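Long-range contacts in cellulosomal scaffoldin adaptor protein B (PDB 3BWZ), which serves as an adaptor scaffoldin of the cellulosome, in which this type II cohesin module probably docks a dockerin-bearing partner: residues Thr23-Ile28 with Val113-Phe118; Cys37-Lys42 with Asp141-Phe146; Ser61-Ala66 with Gln78-Asp83; Ser72-Arg77 with Lys93-Leu98; Glu123-Ile128 with Pro162-Leu167. All coordinates share one frame; numbering follows the deposited sequence. Where two conformers were deposited one is given.

Contact 1 (Thr23-Ile28 with Val113-Phe118)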
# COMPACT_ATOMS: atom_id res chain seq x y z
N THR A 23 8.85 7.02 -3.24
CA THR A 23 7.82 6.85 -2.24
C THR A 23 6.54 6.43 -2.91
O THR A 23 5.99 7.18 -3.73
CB THR A 23 7.64 8.14 -1.43
OG1 THR A 23 8.88 8.48 -0.79
CG2 THR A 23 6.58 7.99 -0.36
N ALA A 24 6.06 5.25 -2.56
CA ALA A 24 4.80 4.72 -3.06
C ALA A 24 3.72 4.97 -2.00
O ALA A 24 3.71 4.39 -0.92
CB ALA A 24 4.93 3.23 -3.35
N SER A 25 2.78 5.84 -2.34
CA SER A 25 1.64 6.14 -1.50
C SER A 25 0.46 5.32 -1.95
O SER A 25 0.12 5.28 -3.13
CB SER A 25 1.29 7.62 -1.59
OG SER A 25 2.34 8.41 -1.07
N ILE A 26 -0.17 4.62 -1.01
CA ILE A 26 -1.34 3.80 -1.28
C ILE A 26 -2.56 4.64 -0.96
O ILE A 26 -2.87 4.91 0.20
CB ILE A 26 -1.35 2.50 -0.48
CG1 ILE A 26 -0.10 1.65 -0.73
CG2 ILE A 26 -2.61 1.72 -0.84
CD1 ILE A 26 0.15 0.64 0.29
N ASN A 27 -3.24 5.11 -2.01
CA ASN A 27 -4.27 6.13 -1.90
C ASN A 27 -5.63 5.55 -2.24
O ASN A 27 -5.80 4.94 -3.30
CB ASN A 27 -3.99 7.32 -2.83
CG ASN A 27 -2.77 8.09 -2.42
OD1 ASN A 27 -2.19 7.86 -1.37
ND2 ASN A 27 -2.34 9.00 -3.27
N ILE A 28 -6.59 5.80 -1.36
CA ILE A 28 -7.98 5.46 -1.63
C ILE A 28 -8.78 6.72 -1.91
O ILE A 28 -8.45 7.78 -1.40
CB ILE A 28 -8.63 4.62 -0.49
CG1 ILE A 28 -8.78 5.41 0.82
CG2 ILE A 28 -7.86 3.33 -0.26
CD1 ILE A 28 -9.63 4.69 1.88
N VAL A 113 -3.50 5.41 2.87
CA VAL A 113 -3.58 4.43 3.92
C VAL A 113 -2.23 4.04 4.48
O VAL A 113 -2.15 3.64 5.63
CB VAL A 113 -4.39 3.18 3.50
CG1 VAL A 113 -5.81 3.54 3.14
CG2 VAL A 113 -3.77 2.42 2.41
N ALA A 114 -1.19 4.11 3.66
CA ALA A 114 0.14 3.65 4.02
C ALA A 114 1.09 4.13 2.95
O ALA A 114 0.68 4.43 1.82
CB ALA A 114 0.15 2.10 4.09
N VAL A 115 2.37 4.16 3.31
CA VAL A 115 3.43 4.54 2.41
C VAL A 115 4.52 3.47 2.46
O VAL A 115 4.91 3.02 3.54
CB VAL A 115 3.99 5.90 2.85
CG1 VAL A 115 5.20 6.30 2.10
CG2 VAL A 115 2.93 6.96 2.73
N VAL A 116 4.99 3.08 1.28
CA VAL A 116 6.15 2.19 1.18
C VAL A 116 7.20 2.93 0.38
O VAL A 116 6.99 3.27 -0.78
CB VAL A 116 5.83 0.82 0.53
CG1 VAL A 116 7.12 -0.03 0.50
CG2 VAL A 116 4.73 0.13 1.30
N LYS A 117 8.36 3.15 1.01
CA LYS A 117 9.49 3.75 0.35
C LYS A 117 10.41 2.65 -0.18
O LYS A 117 10.65 1.66 0.48
CB LYS A 117 10.22 4.66 1.32
CG LYS A 117 9.40 5.90 1.63
CD LYS A 117 9.99 6.70 2.77
CE LYS A 117 9.26 7.99 2.97
NZ LYS A 117 9.60 8.99 1.93
N PHE A 118 10.94 2.90 -1.37
CA PHE A 118 11.85 1.98 -2.03
C PHE A 118 13.13 2.66 -2.43
O PHE A 118 13.11 3.71 -3.07
CB PHE A 118 11.22 1.37 -3.30
CG PHE A 118 10.06 0.46 -3.05
CD1 PHE A 118 8.76 0.93 -3.14
CD2 PHE A 118 10.26 -0.87 -2.78
CE1 PHE A 118 7.70 0.08 -2.92
CE2 PHE A 118 9.20 -1.73 -2.58
CZ PHE A 118 7.93 -1.24 -2.66

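Contact 2 (Cys37-Lys42 with Asp141-Phe146)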
# COMPACT_ATOMS: atom_id res chain seq x y z
N CYS A 37 -7.79 -2.30 5.79
CA CYS A 37 -7.48 -3.06 4.59
C CYS A 37 -6.44 -4.13 4.86
O CYS A 37 -5.69 -4.05 5.82
CB CYS A 37 -7.01 -2.14 3.46
SG CYS A 37 -5.53 -1.17 3.82
N GLN A 38 -6.40 -5.12 3.98
CA GLN A 38 -5.29 -6.02 3.84
C GLN A 38 -4.84 -5.92 2.38
O GLN A 38 -5.67 -5.99 1.47
CB GLN A 38 -5.63 -7.47 4.17
CG GLN A 38 -4.45 -8.38 3.97
CD GLN A 38 -4.68 -9.84 4.28
OE1 GLN A 38 -5.82 -10.30 4.47
NE2 GLN A 38 -3.60 -10.60 4.27
N LEU A 39 -3.53 -5.74 2.17
CA LEU A 39 -2.95 -5.53 0.86
C LEU A 39 -1.79 -6.47 0.63
O LEU A 39 -1.04 -6.78 1.56
CB LEU A 39 -2.50 -4.08 0.69
CG LEU A 39 -3.59 -3.03 0.95
CD1 LEU A 39 -2.98 -1.64 0.91
CD2 LEU A 39 -4.75 -3.12 -0.03
N ASN A 40 -1.61 -6.86 -0.62
CA ASN A 40 -0.51 -7.72 -1.03
C ASN A 40 0.20 -7.05 -2.19
O ASN A 40 -0.32 -7.02 -3.31
CB ASN A 40 -1.07 -9.09 -1.43
CG ASN A 40 -0.00 -10.11 -1.67
OD1 ASN A 40 0.25 -10.54 -2.84
ND2 ASN A 40 0.67 -10.51 -0.62
N MET A 41 1.39 -6.54 -1.91
CA MET A 41 2.19 -5.79 -2.87
C MET A 41 3.33 -6.65 -3.38
O MET A 41 3.91 -7.46 -2.66
CB MET A 41 2.79 -4.55 -2.27
CG MET A 41 1.76 -3.53 -1.94
SD MET A 41 2.46 -2.11 -1.12
CE MET A 41 3.47 -1.36 -2.39
N LYS A 42 3.68 -6.45 -4.65
CA LYS A 42 4.77 -7.15 -5.31
C LYS A 42 5.71 -6.14 -5.97
O LYS A 42 5.29 -5.18 -6.59
CB LYS A 42 4.21 -8.10 -6.37
CG LYS A 42 5.22 -8.92 -7.15
CD LYS A 42 5.81 -10.04 -6.34
CE LYS A 42 6.86 -10.81 -7.11
NZ LYS A 42 8.08 -10.00 -7.36
N ASP A 141 -7.59 -8.18 -6.87
CA ASP A 141 -6.29 -7.74 -7.33
C ASP A 141 -5.42 -7.35 -6.18
O ASP A 141 -4.80 -6.28 -6.16
CB ASP A 141 -6.39 -6.61 -8.33
CG ASP A 141 -7.01 -7.06 -9.65
OD1 ASP A 141 -7.23 -8.28 -9.86
OD2 ASP A 141 -7.33 -6.18 -10.45
N GLY A 142 -5.35 -8.24 -5.22
CA GLY A 142 -4.44 -8.04 -4.10
C GLY A 142 -4.92 -7.12 -3.01
O GLY A 142 -4.14 -6.79 -2.12
N THR A 143 -6.20 -6.74 -3.05
CA THR A 143 -6.75 -5.79 -2.09
C THR A 143 -7.98 -6.35 -1.38
O THR A 143 -8.85 -6.94 -2.00
CB THR A 143 -7.10 -4.43 -2.76
OG1 THR A 143 -8.29 -4.52 -3.55
CG2 THR A 143 -5.94 -3.90 -3.60
N VAL A 144 -8.04 -6.10 -0.07
CA VAL A 144 -9.23 -6.36 0.71
C VAL A 144 -9.50 -5.07 1.48
O VAL A 144 -8.63 -4.63 2.25
CB VAL A 144 -9.09 -7.53 1.68
CG1 VAL A 144 -10.38 -7.73 2.44
CG2 VAL A 144 -8.74 -8.78 0.95
N LEU A 145 -10.66 -4.45 1.25
CA LEU A 145 -11.05 -3.25 1.97
C LEU A 145 -12.20 -3.58 2.90
O LEU A 145 -13.08 -4.36 2.52
CB LEU A 145 -11.45 -2.15 0.98
CG LEU A 145 -10.49 -1.86 -0.17
CD1 LEU A 145 -11.04 -0.70 -1.02
CD2 LEU A 145 -9.06 -1.62 0.30
N PHE A 146 -12.20 -2.99 4.08
CA PHE A 146 -13.23 -3.21 5.09
C PHE A 146 -14.03 -1.94 5.33
O PHE A 146 -13.47 -0.85 5.28
CB PHE A 146 -12.62 -3.65 6.42
CG PHE A 146 -11.85 -4.91 6.32
CD1 PHE A 146 -10.47 -4.91 6.33
CD2 PHE A 146 -12.50 -6.12 6.22
CE1 PHE A 146 -9.77 -6.10 6.23
CE2 PHE A 146 -11.79 -7.32 6.13
CZ PHE A 146 -10.44 -7.29 6.12
O HOH W 1 -4.72 -8.61 0.14

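Contact 3 (Ser61-Ala66 with Gln78-Asp83). With NO3 (nitrate ion), chain B.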
# COMPACT_ATOMS: atom_id res chain seq x y z
N SER A 61 9.08 -8.51 8.97
CA SER A 61 7.92 -8.09 9.77
C SER A 61 7.61 -6.59 9.73
O SER A 61 6.66 -6.17 10.35
CB SER A 61 8.10 -8.52 11.23
OG SER A 61 9.24 -7.95 11.84
N THR A 62 8.41 -5.80 9.01
CA THR A 62 8.22 -4.36 9.04
C THR A 62 6.91 -3.94 8.37
O THR A 62 6.60 -4.36 7.26
CB THR A 62 9.37 -3.64 8.34
OG1 THR A 62 10.63 -4.09 8.88
CG2 THR A 62 9.25 -2.14 8.40
N MET A 63 6.19 -3.08 9.06
CA MET A 63 4.98 -2.49 8.56
C MET A 63 5.29 -1.27 7.67
O MET A 63 6.23 -0.54 7.94
CB MET A 63 4.15 -2.10 9.78
CG MET A 63 2.76 -1.69 9.51
SD MET A 63 1.74 -3.10 9.10
CE MET A 63 0.31 -2.25 8.42
N PRO A 64 4.48 -1.02 6.63
CA PRO A 64 4.58 0.24 5.89
C PRO A 64 4.46 1.45 6.80
O PRO A 64 3.93 1.38 7.91
CB PRO A 64 3.43 0.15 4.89
CG PRO A 64 3.30 -1.31 4.67
CD PRO A 64 3.46 -1.89 6.03
N GLY A 65 4.94 2.58 6.31
CA GLY A 65 4.82 3.82 7.02
C GLY A 65 3.41 4.36 7.08
O GLY A 65 2.53 4.01 6.27
N ALA A 66 3.20 5.24 8.05
CA ALA A 66 1.92 5.89 8.25
C ALA A 66 1.54 6.72 7.03
O ALA A 66 2.38 7.29 6.35
CB ALA A 66 1.97 6.77 9.49
N GLN A 78 -2.13 -3.59 13.29
CA GLN A 78 -1.18 -3.55 12.18
C GLN A 78 -0.30 -4.77 12.24
O GLN A 78 0.29 -5.04 13.29
CB GLN A 78 -0.24 -2.34 12.31
CG GLN A 78 -0.89 -1.02 12.26
CD GLN A 78 0.08 0.03 11.91
OE1 GLN A 78 0.21 0.37 10.74
NE2 GLN A 78 0.81 0.54 12.91
N VAL A 79 -0.21 -5.52 11.14
CA VAL A 79 0.72 -6.62 11.06
C VAL A 79 1.17 -6.77 9.63
O VAL A 79 0.41 -6.49 8.69
CB VAL A 79 0.14 -7.92 11.63
CG1 VAL A 79 -0.95 -8.41 10.80
CG2 VAL A 79 1.24 -8.96 11.81
N ALA A 80 2.40 -7.22 9.47
CA ALA A 80 2.99 -7.44 8.16
C ALA A 80 3.77 -8.72 8.13
O ALA A 80 4.40 -9.10 9.12
CB ALA A 80 3.91 -6.26 7.75
N ASP A 81 3.79 -9.34 6.96
CA ASP A 81 4.68 -10.46 6.68
C ASP A 81 5.22 -10.26 5.27
O ASP A 81 4.46 -10.18 4.30
CB ASP A 81 3.99 -11.81 6.80
CG ASP A 81 4.95 -12.96 6.63
OD1 ASP A 81 5.93 -13.02 7.40
OD2 ASP A 81 4.79 -13.77 5.72
N ASN A 82 6.54 -10.12 5.17
CA ASN A 82 7.19 -9.78 3.94
C ASN A 82 8.15 -10.88 3.52
O ASN A 82 8.89 -11.40 4.35
CB ASN A 82 7.98 -8.48 4.12
CG ASN A 82 7.15 -7.37 4.73
OD1 ASN A 82 6.01 -7.16 4.33
ND2 ASN A 82 7.74 -6.64 5.70
N ASP A 83 8.15 -11.21 2.24
CA ASP A 83 9.14 -12.11 1.66
C ASP A 83 10.07 -11.24 0.83
O ASP A 83 9.73 -10.83 -0.28
CB ASP A 83 8.47 -13.18 0.82
CG ASP A 83 9.45 -14.20 0.30
OD1 ASP A 83 10.63 -13.87 0.09
OD2 ASP A 83 9.03 -15.34 0.04
N NO3 B . 6.60 6.24 9.71
O1 NO3 B . 6.83 7.27 8.79
O2 NO3 B . 7.63 5.34 9.93
O3 NO3 B . 5.27 5.90 10.02
O HOH W 2 4.39 -7.08 11.72
O HOH W 3 5.21 -4.45 4.69
O HOH W 4 1.32 1.66 8.61

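Contact 4 (Ser72-Arg77 with Lys93-Leu98)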
# COMPACT_ATOMS: atom_id res chain seq x y z
N SER A 72 -6.03 7.34 13.67
CA SER A 72 -6.75 7.69 14.90
C SER A 72 -6.68 6.54 15.91
O SER A 72 -6.46 5.39 15.55
CB SER A 72 -8.22 7.98 14.60
OG SER A 72 -8.32 9.05 13.68
N ASP A 73 -6.91 6.88 17.18
CA ASP A 73 -6.82 5.92 18.28
C ASP A 73 -8.09 5.07 18.40
O ASP A 73 -8.86 5.18 19.38
CB ASP A 73 -6.59 6.66 19.62
CG ASP A 73 -5.18 7.13 19.86
OD1 ASP A 73 -4.28 6.91 19.03
OD2 ASP A 73 -4.99 7.73 20.96
N PHE A 74 -8.30 4.18 17.44
CA PHE A 74 -9.37 3.20 17.48
C PHE A 74 -8.77 1.78 17.59
O PHE A 74 -9.23 0.83 16.96
CB PHE A 74 -10.27 3.29 16.27
CG PHE A 74 -11.10 4.54 16.18
CD1 PHE A 74 -10.96 5.42 15.13
CD2 PHE A 74 -12.04 4.85 17.16
CE1 PHE A 74 -11.73 6.52 15.01
CE2 PHE A 74 -12.82 5.97 17.06
CZ PHE A 74 -12.65 6.82 15.99
N ASN A 75 -7.76 1.66 18.44
CA ASN A 75 -7.11 0.37 18.67
C ASN A 75 -6.66 -0.24 17.33
O ASN A 75 -6.95 -1.40 17.04
CB ASN A 75 -8.05 -0.57 19.43
CG ASN A 75 -7.36 -1.83 19.89
OD1 ASN A 75 -6.14 -1.88 20.02
ND2 ASN A 75 -8.15 -2.85 20.16
N LEU A 76 -5.94 0.54 16.55
CA LEU A 76 -5.44 0.10 15.25
C LEU A 76 -4.65 -1.18 15.40
O LEU A 76 -3.75 -1.30 16.23
CB LEU A 76 -4.50 1.17 14.64
CG LEU A 76 -4.04 0.91 13.19
CD1 LEU A 76 -5.16 1.23 12.25
CD2 LEU A 76 -2.79 1.72 12.84
N ARG A 77 -4.98 -2.15 14.55
CA ARG A 77 -4.24 -3.41 14.45
C ARG A 77 -3.43 -3.36 13.16
O ARG A 77 -3.97 -3.12 12.07
CB ARG A 77 -5.20 -4.61 14.43
CG ARG A 77 -4.51 -5.94 14.24
CD ARG A 77 -5.46 -7.16 14.29
NE ARG A 77 -4.76 -8.46 14.14
CZ ARG A 77 -4.49 -9.04 12.96
NH1 ARG A 77 -4.83 -8.47 11.81
NH2 ARG A 77 -3.86 -10.19 12.93
N LYS A 93 -3.94 -3.34 8.08
CA LYS A 93 -4.02 -2.15 8.90
C LYS A 93 -5.48 -1.81 9.02
O LYS A 93 -6.12 -1.50 8.01
CB LYS A 93 -3.24 -1.03 8.16
CG LYS A 93 -3.02 0.23 8.87
CD LYS A 93 -2.09 1.15 8.08
CE LYS A 93 -1.83 2.38 8.83
NZ LYS A 93 -0.87 3.20 8.10
N ALA A 94 -6.02 -1.85 10.23
CA ALA A 94 -7.46 -1.71 10.39
C ALA A 94 -7.83 -1.25 11.79
O ALA A 94 -7.24 -1.68 12.78
CB ALA A 94 -8.18 -3.01 10.04
N TYR A 95 -8.83 -0.41 11.86
CA TYR A 95 -9.40 -0.05 13.15
C TYR A 95 -10.16 -1.23 13.77
O TYR A 95 -10.86 -1.95 13.08
CB TYR A 95 -10.34 1.12 13.01
CG TYR A 95 -9.71 2.45 12.63
CD1 TYR A 95 -10.41 3.36 11.85
CD2 TYR A 95 -8.46 2.85 13.10
CE1 TYR A 95 -9.89 4.62 11.57
CE2 TYR A 95 -7.95 4.09 12.81
CZ TYR A 95 -8.67 4.96 12.05
OH TYR A 95 -8.11 6.19 11.78
N VAL A 96 -10.03 -1.39 15.09
CA VAL A 96 -10.73 -2.43 15.83
C VAL A 96 -11.93 -1.88 16.59
O VAL A 96 -12.94 -2.55 16.71
CB VAL A 96 -9.75 -3.18 16.77
CG1 VAL A 96 -10.48 -4.19 17.66
CG2 VAL A 96 -8.65 -3.84 15.95
N SER A 97 -11.82 -0.65 17.09
CA SER A 97 -12.88 -0.04 17.90
C SER A 97 -13.92 0.58 16.98
O SER A 97 -14.07 1.82 16.89
CB SER A 97 -12.30 0.99 18.84
OG SER A 97 -11.40 0.39 19.75
N LEU A 98 -14.65 -0.29 16.29
CA LEU A 98 -15.54 0.15 15.21
C LEU A 98 -16.79 0.85 15.69
O LEU A 98 -17.28 1.75 15.02
CB LEU A 98 -15.86 -1.01 14.28
CG LEU A 98 -14.67 -1.57 13.50
CD1 LEU A 98 -15.10 -2.75 12.64
CD2 LEU A 98 -14.02 -0.49 12.62
O HOH W 5 -10.93 -2.09 20.60

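Contact 5 (Glu123-Ile128 with Pro162-Leu167)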
# COMPACT_ATOMS: atom_id res chain seq x y z
N GLU A 123 18.97 0.77 -12.19
CA GLU A 123 18.26 1.64 -13.09
C GLU A 123 17.64 0.84 -14.22
O GLU A 123 18.28 0.55 -15.22
CB GLU A 123 19.23 2.70 -13.61
CG GLU A 123 18.60 3.84 -14.35
CD GLU A 123 17.88 4.81 -13.48
OE1 GLU A 123 17.29 5.76 -14.02
OE2 GLU A 123 17.88 4.63 -12.25
N GLU A 124 16.41 0.43 -14.01
CA GLU A 124 15.69 -0.46 -14.90
C GLU A 124 14.21 -0.18 -14.74
O GLU A 124 13.74 -0.02 -13.62
CB GLU A 124 15.99 -1.90 -14.46
CG GLU A 124 15.29 -3.07 -15.10
CD GLU A 124 15.77 -4.39 -14.47
OE1 GLU A 124 15.00 -5.35 -14.44
OE2 GLU A 124 16.91 -4.41 -13.95
N THR A 125 13.45 -0.22 -15.83
CA THR A 125 12.02 -0.07 -15.75
C THR A 125 11.46 -1.18 -14.87
O THR A 125 11.79 -2.36 -15.07
CB THR A 125 11.39 -0.17 -17.15
OG1 THR A 125 12.10 0.72 -18.02
CG2 THR A 125 9.90 0.16 -17.12
N SER A 126 10.60 -0.86 -13.92
CA SER A 126 10.12 -1.85 -12.97
C SER A 126 8.77 -1.43 -12.39
O SER A 126 8.46 -0.25 -12.25
CB SER A 126 11.17 -1.97 -11.86
OG SER A 126 11.01 -3.16 -11.10
N SER A 127 8.00 -2.42 -12.01
CA SER A 127 6.63 -2.24 -11.54
C SER A 127 6.47 -2.52 -10.06
O SER A 127 7.07 -3.47 -9.53
CB SER A 127 5.70 -3.20 -12.27
OG SER A 127 5.67 -2.84 -13.63
N ILE A 128 5.63 -1.73 -9.40
CA ILE A 128 5.18 -1.98 -8.05
C ILE A 128 3.69 -2.27 -8.20
O ILE A 128 2.92 -1.42 -8.66
CB ILE A 128 5.44 -0.75 -7.12
CG1 ILE A 128 6.95 -0.44 -7.05
CG2 ILE A 128 4.89 -1.02 -5.72
CD1 ILE A 128 7.22 0.99 -6.62
N PRO A 162 -0.26 -1.57 -12.08
CA PRO A 162 0.93 -1.23 -11.34
C PRO A 162 1.36 0.22 -11.44
O PRO A 162 1.00 0.93 -12.38
CB PRO A 162 1.99 -2.13 -11.98
CG PRO A 162 1.58 -2.23 -13.38
CD PRO A 162 0.07 -2.29 -13.33
N ALA A 163 2.16 0.65 -10.47
CA ALA A 163 2.92 1.89 -10.57
C ALA A 163 4.25 1.51 -11.19
O ALA A 163 4.86 0.54 -10.80
CB ALA A 163 3.13 2.50 -9.19
N VAL A 164 4.71 2.28 -12.16
CA VAL A 164 5.93 1.95 -12.91
C VAL A 164 6.96 3.03 -12.69
O VAL A 164 6.68 4.23 -12.85
CB VAL A 164 5.65 1.74 -14.40
CG1 VAL A 164 6.96 1.44 -15.15
CG2 VAL A 164 4.66 0.60 -14.57
N ILE A 165 8.17 2.63 -12.31
CA ILE A 165 9.29 3.54 -12.18
C ILE A 165 10.26 3.32 -13.34
O ILE A 165 10.48 2.19 -13.77
CB ILE A 165 10.02 3.35 -10.80
CG1 ILE A 165 11.02 4.50 -10.51
CG2 ILE A 165 10.66 1.97 -10.68
CD1 ILE A 165 10.38 5.86 -10.34
N ASN A 166 10.84 4.41 -13.82
CA ASN A 166 11.93 4.35 -14.79
C ASN A 166 11.54 3.77 -16.14
O ASN A 166 12.36 3.14 -16.79
CB ASN A 166 13.15 3.67 -14.17
CG ASN A 166 13.89 4.59 -13.24
OD1 ASN A 166 13.89 5.80 -13.45
ND2 ASN A 166 14.52 4.05 -12.21
N LEU A 167 10.31 4.05 -16.60
CA LEU A 167 10.00 3.86 -18.00
C LEU A 167 10.99 4.68 -18.83
O LEU A 167 11.58 4.17 -19.78
CB LEU A 167 8.53 4.26 -18.29
CG LEU A 167 7.80 3.81 -19.54
CD1 LEU A 167 8.31 4.49 -20.76
CD2 LEU A 167 7.73 2.28 -19.64
O HOH W 6 14.56 1.32 -11.34
O HOH W 7 11.66 1.60 -20.60

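Contact 1 (Thr23-Ile28 with Val113-Phe118)
Ala24 and Val116 face each other as an antiparallel hydrogen-bonded pair where strands 21-29 and 111-120 run side by side in the beta sandwich of the cohesin module. Their two backbone bonds are Ala24 N to Val116 O, 2.8 Å, and Val116 N to Ala24 O, 2.9 Å. Toward Ile26 the regular pairing breaks: Ile26 N gives to Ala114 O at 3.0 Å, but Ile26 O takes its bond from Val113 N at 2.8 Å, so strand 111-120 carries one residue more here, the pattern of a beta bulge. On the other edge of strand 21-29, Ser25 and Asn27 bond to Val10 and Glu8 of strand 6-11.

Apolar contacts lie mainly on the buried side. In the conformer given, Ile26 sets CG2 against Val113 CG2 at 3.5 Å, the two side chains crossing obliquely, and CD1 reaches Ala114 CB. Ala24 CB sits at the edge of the Phe118 ring, 4.2 Å from CE1. Leu39 and Met41, from the facing strand 34-42, pack on Ile26.

The opposite face, with Thr23, Val115 and Lys117, is partly exposed and more polar. Thr23 and Lys117 lie side by side, pointing the same way. Thr23 CG2, anti to the backbone N, presses tightly on Val115 CG1 at 3.3 Å, while the lysine chain bends at its last torsion (chi4 -75°) and NZ donates to Thr23 OG1 at 2.9 Å.

Contact 2 (Cys37-Lys42 with Asp141-Phe146)
Gln38 and Val144 exchange two backbone hydrogen bonds, Gln38 N to Val144 O at 2.9 Å and Val144 N to Gln38 O at 2.8 Å, joining strands 34-42 and 143-147 antiparallel in one sheet of the cohesin sandwich. A third bond, Asn40 N to Gly142 O, 2.9 Å, reaches the turn before strand 143-147. A water donates to Gly142 O and, weakly, to Gln38 O. Gly142 holds a left-handed backbone conformation, which suits a residue without a side chain, as its O turns to Asn40 N.

The apolar contacts fall on the Cys37, Leu39, Thr143 and Leu145 face, which turns inward toward Ile7. Leu39 CD2 lies 3.8 Å from both CB and CG2 of Thr143. Cys37 CB meets Leu145 CD2 at 3.8 Å. The hydroxyl of Thr143 is engaged elsewhere, by Ile140 O and Tyr157 OH.

One aromatic group comes in from the end: Phe146, its CG anti to the carbonyl carbon (chi1 -60°), brings the ring edge to the Cys37 backbone, CD1 3.8 Å from N.

Direct polar bonding between the two segments is thus left to the backbone, with the side chains adding apolar contact on the inward face.

Contact 3 (Ser61-Ala66 with Gln78-Asp83)
Ser61 lies against Ala80, its CA 3.7 Å from Ala80 O, but the backbones are joined here by water and not directly: one water donates to Ser61 O and accepts from Ala80 N. At Thr62 the link becomes direct. Asn82 ND2 donates to Thr62 O over 3.0 Å, nearly straight at 167°; the N-H lies in the carbonyl plane on a lone pair, and the oxygen lies in the amide plane. A second water donates to both Thr62 O and Asn82 OD1, so both ends of the amide lead to the same carbonyl. ND2 also binds Thr59 O, which fixes the amide further. Ala80 CB approaches Thr62 O as well, at 3.3 Å.

Strand 77-83 forms a hairpin with strand 88-94, whereas residues 65-66 pair with strand 111-120; the segment 61-66 therefore crosses beside the hairpin toward the other sheet of the cohesin sandwich. Met63 lies against Gln78 and Ala80. In the conformer given, CG stands anti to the backbone N (chi1 -170°) and the chain then bends at chi2, crossing Gln78 at about a right angle. CG and CE each lie 3.5 Å from Gln78 OE1, and SD is 4.1 Å from Ala80 CB. Next, a water donates to both Pro64 O and Gln78 OE1, 2.7 Å from each. Pro64 itself packs on Ala114 and Val116. Last, Ala66 N gives a straight bond, 2.9 Å, to O3 of a nitrate ion, probably from the crystallisation liquor, which Ser53 OG also holds.

Contact 4 (Ser72-Arg77 with Lys93-Leu98)
Phe74 and Tyr95 each carry CG anti to the carbonyl carbon (chi1 -68° and -67°), which places both CG atoms beside their own backbone N. The two rings meet edge to face. The edge of Phe74 is turned to the face of Tyr95 with planes at 72°; CD1 stands 3.7 Å above the tyrosine plane, over its centre, and the centroids are 5.0 Å apart. Phe74 CB adds a contact of 3.7 Å to Tyr95 CD2. Tyr101 touches both rings, extending the aromatic cluster.

The phenol end of Tyr95 is fixed as well: its OH accepts from Ser72 N at 3.0 Å and is hydrogen-bonded to Glu108 OE2. Leu76 also reaches the ring, CD1 3.8 Å from Tyr95 CD2.

Two backbone N-H groups grip one carbonyl. Val96 N reaches Phe74 O nearly along the C=O axis, while Ser97 N, also 3.0 Å away, comes from above the carbonyl plane. Nearby, Val96 CG2 packs close to Asn75 O, and in the conformer given a water is bonded to both Asn75 ND2 and Ser97 OG. Past Leu76 the chains settle into regular pairing, with Arg77 N to Ala94 O at 2.9 Å and Ala94 N to Arg77 O.

That pair lies at the open end of the hairpin of strands 77-83 and 88-94. Ser97 occupies the N-cap position of helix 98-104, and a helix between this strand and the next is a hallmark of type II cohesins.

Contact 5 (Glu123-Ile128 with Pro162-Leu167)
The Glu123 carboxylate and the Asn166 amide meet with their planes 54° apart, the two side chains crossing at about a right angle. Glu123 OE1 lies 3.4 Å from Asn166 OD1, two acceptors with no hydrogen bond between them, and OE2 comes equally near ND2. The amide has other partners: OD1 takes a bond from Ala16 N, and ND2 gives one to a water that in turn donates to Glu124 O. Pro162, which follows a cis peptide bond, rests its CB 3.9 Å from Ser127 CB.

Between these ends, strands 126-130 and 158-165 pair antiparallel. Ser126 N bonds to Ile165 O at 3.1 Å and Ile165 N to Ser126 O; Ile128 N reaches Ala163 O at 2.8 Å and Ala163 N closes the pair through Ile128 O. Ile128 and Ala163 point to the buried side, where both pack on Leu11 of strand 6-11. On the outer side, Ser127 OG lies 3.7 Å from Val164 CG2.

Thr125 extends the pairing by its side chain. OG1, anti to the carbonyl carbon (chi1 -51°), donates to Asn166 O at 2.7 Å from above the carbonyl plane, while CG2 packs on Val164 CG1 at 3.8 Å. A water donates to both Thr125 OG1 and Leu167 O.

Where regular pairing stops, side-chain and water bonds carry on, and the Asn166 amide is held through Ala16 N and water, partners other than the carboxylate beside it.

How the contacts relate
Contacts 1 and 2 are the buried ones and touch across the sandwich interior, Ile26 CG2 lying 3.8 Å from Leu39 CD1; both rest mainly on backbone bonds and apolar faces, contact 1 adding a lysine-threonine bond on its outer side. Contact 5 is partly buried and reaches the same interior through Ile128, which packs on Phe118 of contact 1 and Met41 of contact 2. Contacts 3 and 4 lie at the surface and share the hairpin of strands 77-83 and 88-94; waters and one amide bond mark the first, an aromatic pair and backbone bonds the second. Lys93 of contact 4 packs on Met63 and Gln78 of contact 3 and bonds through NZ to Val113 O of contact 1.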